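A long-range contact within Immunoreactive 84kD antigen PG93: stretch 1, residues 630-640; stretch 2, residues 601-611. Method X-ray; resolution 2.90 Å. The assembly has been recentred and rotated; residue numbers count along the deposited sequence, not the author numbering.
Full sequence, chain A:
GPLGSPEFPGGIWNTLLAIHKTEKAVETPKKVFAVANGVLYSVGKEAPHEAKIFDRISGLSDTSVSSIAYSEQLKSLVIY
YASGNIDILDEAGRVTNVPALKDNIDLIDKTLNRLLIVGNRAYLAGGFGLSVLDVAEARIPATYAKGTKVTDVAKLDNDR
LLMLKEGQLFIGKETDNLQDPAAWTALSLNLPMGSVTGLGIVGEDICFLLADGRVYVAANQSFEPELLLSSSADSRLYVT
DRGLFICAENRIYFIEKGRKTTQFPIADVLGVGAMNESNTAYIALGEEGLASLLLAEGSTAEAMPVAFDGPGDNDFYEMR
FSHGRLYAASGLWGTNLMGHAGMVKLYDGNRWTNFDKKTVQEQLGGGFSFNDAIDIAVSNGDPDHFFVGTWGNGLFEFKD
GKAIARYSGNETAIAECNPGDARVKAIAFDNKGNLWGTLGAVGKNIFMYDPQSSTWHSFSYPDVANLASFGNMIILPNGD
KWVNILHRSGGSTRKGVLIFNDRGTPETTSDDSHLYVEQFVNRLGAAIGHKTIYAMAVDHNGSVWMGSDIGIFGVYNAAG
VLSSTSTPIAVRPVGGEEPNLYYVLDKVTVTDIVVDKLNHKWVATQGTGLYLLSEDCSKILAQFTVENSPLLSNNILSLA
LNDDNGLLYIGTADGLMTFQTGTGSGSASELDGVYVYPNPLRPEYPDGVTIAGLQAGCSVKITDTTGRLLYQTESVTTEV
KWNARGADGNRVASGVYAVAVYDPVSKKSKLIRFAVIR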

# COMPACT_ATOMS: atom_id res chain seq x y z
N PRO A 630 4.63 -1.38 -12.77
CA PRO A 630 3.79 -0.43 -12.02
C PRO A 630 3.67 -0.73 -10.51
O PRO A 630 2.96 0.02 -9.83
CB PRO A 630 2.42 -0.56 -12.71
CG PRO A 630 2.69 -1.27 -14.00
CD PRO A 630 3.81 -2.18 -13.69
N LEU A 631 4.37 -1.79 -9.99
CA LEU A 631 4.42 -2.20 -8.58
C LEU A 631 4.69 -0.99 -7.66
O LEU A 631 5.65 -0.23 -7.86
CB LEU A 631 5.47 -3.31 -8.37
CG LEU A 631 5.56 -3.96 -6.98
CD1 LEU A 631 4.43 -4.93 -6.74
CD2 LEU A 631 6.85 -4.71 -6.84
N LEU A 632 3.77 -0.77 -6.70
CA LEU A 632 3.76 0.38 -5.77
C LEU A 632 5.00 0.42 -4.84
O LEU A 632 5.55 1.51 -4.63
CB LEU A 632 2.47 0.39 -4.93
CG LEU A 632 1.20 0.86 -5.64
CD1 LEU A 632 -0.04 0.59 -4.80
CD2 LEU A 632 1.26 2.36 -5.97
N SER A 633 5.43 -0.74 -4.31
CA SER A 633 6.57 -0.82 -3.41
C SER A 633 7.31 -2.13 -3.58
O SER A 633 6.68 -3.16 -3.84
CB SER A 633 6.10 -0.68 -1.96
OG SER A 633 7.15 -0.90 -1.03
N ASN A 634 8.66 -2.10 -3.41
CA ASN A 634 9.50 -3.31 -3.46
C ASN A 634 9.35 -4.13 -2.17
O ASN A 634 9.78 -5.28 -2.13
CB ASN A 634 10.99 -2.96 -3.70
CG ASN A 634 11.31 -2.42 -5.08
OD1 ASN A 634 10.71 -2.79 -6.09
ND2 ASN A 634 12.32 -1.55 -5.14
N ASN A 635 8.76 -3.53 -1.10
CA ASN A 635 8.51 -4.20 0.17
C ASN A 635 7.04 -4.69 0.18
O ASN A 635 6.11 -3.90 0.36
CB ASN A 635 8.85 -3.30 1.37
CG ASN A 635 8.65 -3.91 2.75
OD1 ASN A 635 8.32 -5.10 2.93
ND2 ASN A 635 8.84 -3.09 3.78
N ILE A 636 6.87 -6.01 -0.09
CA ILE A 636 5.59 -6.72 -0.15
C ILE A 636 5.42 -7.49 1.15
O ILE A 636 6.29 -8.27 1.52
CB ILE A 636 5.50 -7.65 -1.40
CG1 ILE A 636 5.94 -6.92 -2.69
CG2 ILE A 636 4.07 -8.26 -1.54
CD1 ILE A 636 6.27 -7.82 -3.84
N LEU A 637 4.28 -7.29 1.81
CA LEU A 637 3.95 -7.87 3.11
C LEU A 637 3.15 -9.17 3.00
O LEU A 637 3.30 -10.05 3.86
CB LEU A 637 3.16 -6.84 3.94
CG LEU A 637 4.00 -5.91 4.83
CD1 LEU A 637 4.75 -4.87 4.02
CD2 LEU A 637 3.14 -5.24 5.87
N SER A 638 2.27 -9.26 1.97
CA SER A 638 1.39 -10.40 1.72
C SER A 638 1.05 -10.61 0.23
O SER A 638 1.24 -9.73 -0.60
CB SER A 638 0.10 -10.23 2.51
OG SER A 638 -0.52 -8.98 2.24
N LEU A 639 0.55 -11.82 -0.07
CA LEU A 639 0.06 -12.32 -1.36
C LEU A 639 -1.27 -13.14 -1.16
O LEU A 639 -1.55 -13.62 -0.05
CB LEU A 639 1.12 -13.21 -2.05
CG LEU A 639 2.39 -12.56 -2.62
CD1 LEU A 639 3.28 -13.59 -3.26
CD2 LEU A 639 2.09 -11.43 -3.62
N ALA A 640 -2.08 -13.25 -2.23
CA ALA A 640 -3.35 -14.01 -2.31
C ALA A 640 -3.70 -14.12 -3.74
O ALA A 640 -3.50 -13.16 -4.48
CB ALA A 640 -4.47 -13.31 -1.54
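Stretch 2 (601-611) KWVATQGTGLY

Stretch 2 forms a hairpin, its two arms joined by a tight turn around Gly-607 and Thr-608, with Val-603 and Tyr-611 paired across it (Val-603 N to Tyr-611 O 2.8 Å, Tyr-611 N to Val-603 O 2.9 Å); the turn lies against the loop at Asn-634 and Asn-635, and the arms pack against Ile-636 and Leu-639. Strand 636-640 runs roughly antiparallel to the first arm: their axes approach to 5.7 Å, with a signed crossing angle of -158°. Together the two stretches bury 529 Å².

Along stretch 1, Pro-630 stands clear of the contact. Leu-631 is the first residue to touch, its CD2 lying 4.0 Å from CA of Gly-609. Leu-632 and Ser-633 make no contact, but OG of Ser-633 accepts a hydrogen bond from N of Asn-635 (3.1 Å), bracing the bend of the loop before the strand begins.

The polar centre of the contact is the carbonyl of Asn-634. Its O accepts hydrogen bonds from N of Gly-607 (3.2 Å) and from N of Gly-609 (3.1 Å), so a single oxygen is held by two amides of the turn. Both donors are glycines with positive phi. At Gly-607, phi/psi of 101/-4 would jam a CB against the preceding carbonyl oxygen. The turn is also fastened internally: Thr-605 OG1 donates to Gly-609 O (2.9 Å) and receives a hydrogen bond from Thr-608 OG1 (2.7 Å).

Asn-635 lies beside Gln-606, with their CA atoms 4.4 Å apart. Its CB points sideways, yet the end of the side chain comes nearer, bringing OD1 to 3.5 Å from Gln-606 NE2. At Ile-636 the backbone donates to the first arm in a nearly straight hydrogen bond, N to Thr-605 O, at 3.1 Å and 172°. The Ile-636 side chain points toward stretch 2 and reaches both arms of the hairpin: CG2 packs on Ala-604 CB at 3.5 Å, while CD1 lies 3.7 Å from Leu-610 CB and 3.3 Å from Gly-609 O.

Leu-637 and Ser-638 direct their CB atoms away from stretch 2 and add almost nothing to the buried surface. Leu-639 turns back toward it and, with 73 Å² covered, is the most extensively covered residue of the contact. Its CG sits 3.6 Å from Ala-604 CB, its CD1 4.1 Å from Trp-602 CB and 3.3 Å from Trp-602 O, and its CD2 3.8 Å from Leu-610 CD1. Ile-636 and Leu-639 thus share Ala-604 and Leu-610 in one apolar cluster. The side chain of Ala-640 is out of reach.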

# COMPACT_ATOMS: atom_id res chain seq x y z
N LYS A 601 5.68 -20.62 -8.57
CA LYS A 601 5.64 -19.96 -7.27
C LYS A 601 5.72 -18.44 -7.36
O LYS A 601 6.64 -17.90 -7.97
CB LYS A 601 6.80 -20.49 -6.40
CG LYS A 601 6.51 -21.83 -5.72
CD LYS A 601 6.66 -23.07 -6.61
CE LYS A 601 5.95 -24.23 -5.96
NZ LYS A 601 6.06 -25.50 -6.73
N TRP A 602 4.76 -17.74 -6.73
CA TRP A 602 4.75 -16.28 -6.63
C TRP A 602 5.38 -15.94 -5.31
O TRP A 602 4.87 -16.33 -4.26
CB TRP A 602 3.34 -15.69 -6.78
CG TRP A 602 2.81 -15.78 -8.18
CD1 TRP A 602 2.01 -16.75 -8.69
CD2 TRP A 602 3.10 -14.88 -9.27
NE1 TRP A 602 1.75 -16.51 -10.03
CE2 TRP A 602 2.43 -15.38 -10.41
CE3 TRP A 602 3.88 -13.72 -9.39
CZ2 TRP A 602 2.52 -14.75 -11.66
CZ3 TRP A 602 3.96 -13.10 -10.63
CH2 TRP A 602 3.27 -13.60 -11.74
N VAL A 603 6.56 -15.32 -5.35
CA VAL A 603 7.32 -14.98 -4.15
C VAL A 603 7.35 -13.46 -3.89
O VAL A 603 7.90 -12.69 -4.68
CB VAL A 603 8.75 -15.52 -4.23
CG1 VAL A 603 9.49 -15.26 -2.93
CG2 VAL A 603 8.77 -17.01 -4.59
N ALA A 604 6.79 -13.06 -2.73
CA ALA A 604 6.84 -11.70 -2.19
C ALA A 604 8.07 -11.58 -1.32
O ALA A 604 8.35 -12.47 -0.51
CB ALA A 604 5.61 -11.42 -1.37
N THR A 605 8.83 -10.49 -1.50
CA THR A 605 10.05 -10.21 -0.75
C THR A 605 10.01 -8.83 -0.05
O THR A 605 9.29 -7.91 -0.47
CB THR A 605 11.32 -10.28 -1.66
OG1 THR A 605 11.47 -9.07 -2.42
CG2 THR A 605 11.36 -11.52 -2.55
N GLN A 606 10.83 -8.69 0.98
CA GLN A 606 11.03 -7.45 1.71
C GLN A 606 12.22 -6.74 1.08
O GLN A 606 13.36 -7.10 1.36
CB GLN A 606 11.25 -7.76 3.21
CG GLN A 606 11.48 -6.55 4.10
CD GLN A 606 11.04 -6.84 5.50
OE1 GLN A 606 11.75 -7.47 6.30
NE2 GLN A 606 9.83 -6.39 5.84
N GLY A 607 11.93 -5.83 0.15
CA GLY A 607 12.92 -4.99 -0.53
C GLY A 607 13.41 -5.31 -1.93
O GLY A 607 14.22 -4.55 -2.45
N THR A 608 13.00 -6.43 -2.54
CA THR A 608 13.52 -6.75 -3.89
C THR A 608 12.38 -7.06 -4.91
O THR A 608 12.62 -7.64 -5.98
CB THR A 608 14.58 -7.88 -3.85
OG1 THR A 608 13.98 -9.10 -3.39
CG2 THR A 608 15.80 -7.54 -3.00
N GLY A 609 11.16 -6.65 -4.58
CA GLY A 609 10.00 -6.82 -5.44
C GLY A 609 9.34 -8.18 -5.37
O GLY A 609 9.37 -8.85 -4.34
N LEU A 610 8.70 -8.56 -6.49
CA LEU A 610 7.95 -9.79 -6.69
C LEU A 610 8.64 -10.69 -7.70
O LEU A 610 9.05 -10.24 -8.76
CB LEU A 610 6.51 -9.43 -7.17
CG LEU A 610 5.50 -10.59 -7.39
CD1 LEU A 610 4.92 -11.05 -6.09
CD2 LEU A 610 4.39 -10.17 -8.34
N TYR A 611 8.69 -11.99 -7.40
CA TYR A 611 9.29 -12.99 -8.28
C TYR A 611 8.29 -14.06 -8.65
O TYR A 611 7.42 -14.40 -7.85
CB TYR A 611 10.48 -13.67 -7.59
CG TYR A 611 11.66 -12.77 -7.35
CD1 TYR A 611 12.68 -12.66 -8.29
CD2 TYR A 611 11.81 -12.09 -6.14
CE1 TYR A 611 13.81 -11.88 -8.05
CE2 TYR A 611 12.93 -11.29 -5.90
CZ TYR A 611 13.91 -11.17 -6.86
OH TYR A 611 15.00 -10.36 -6.64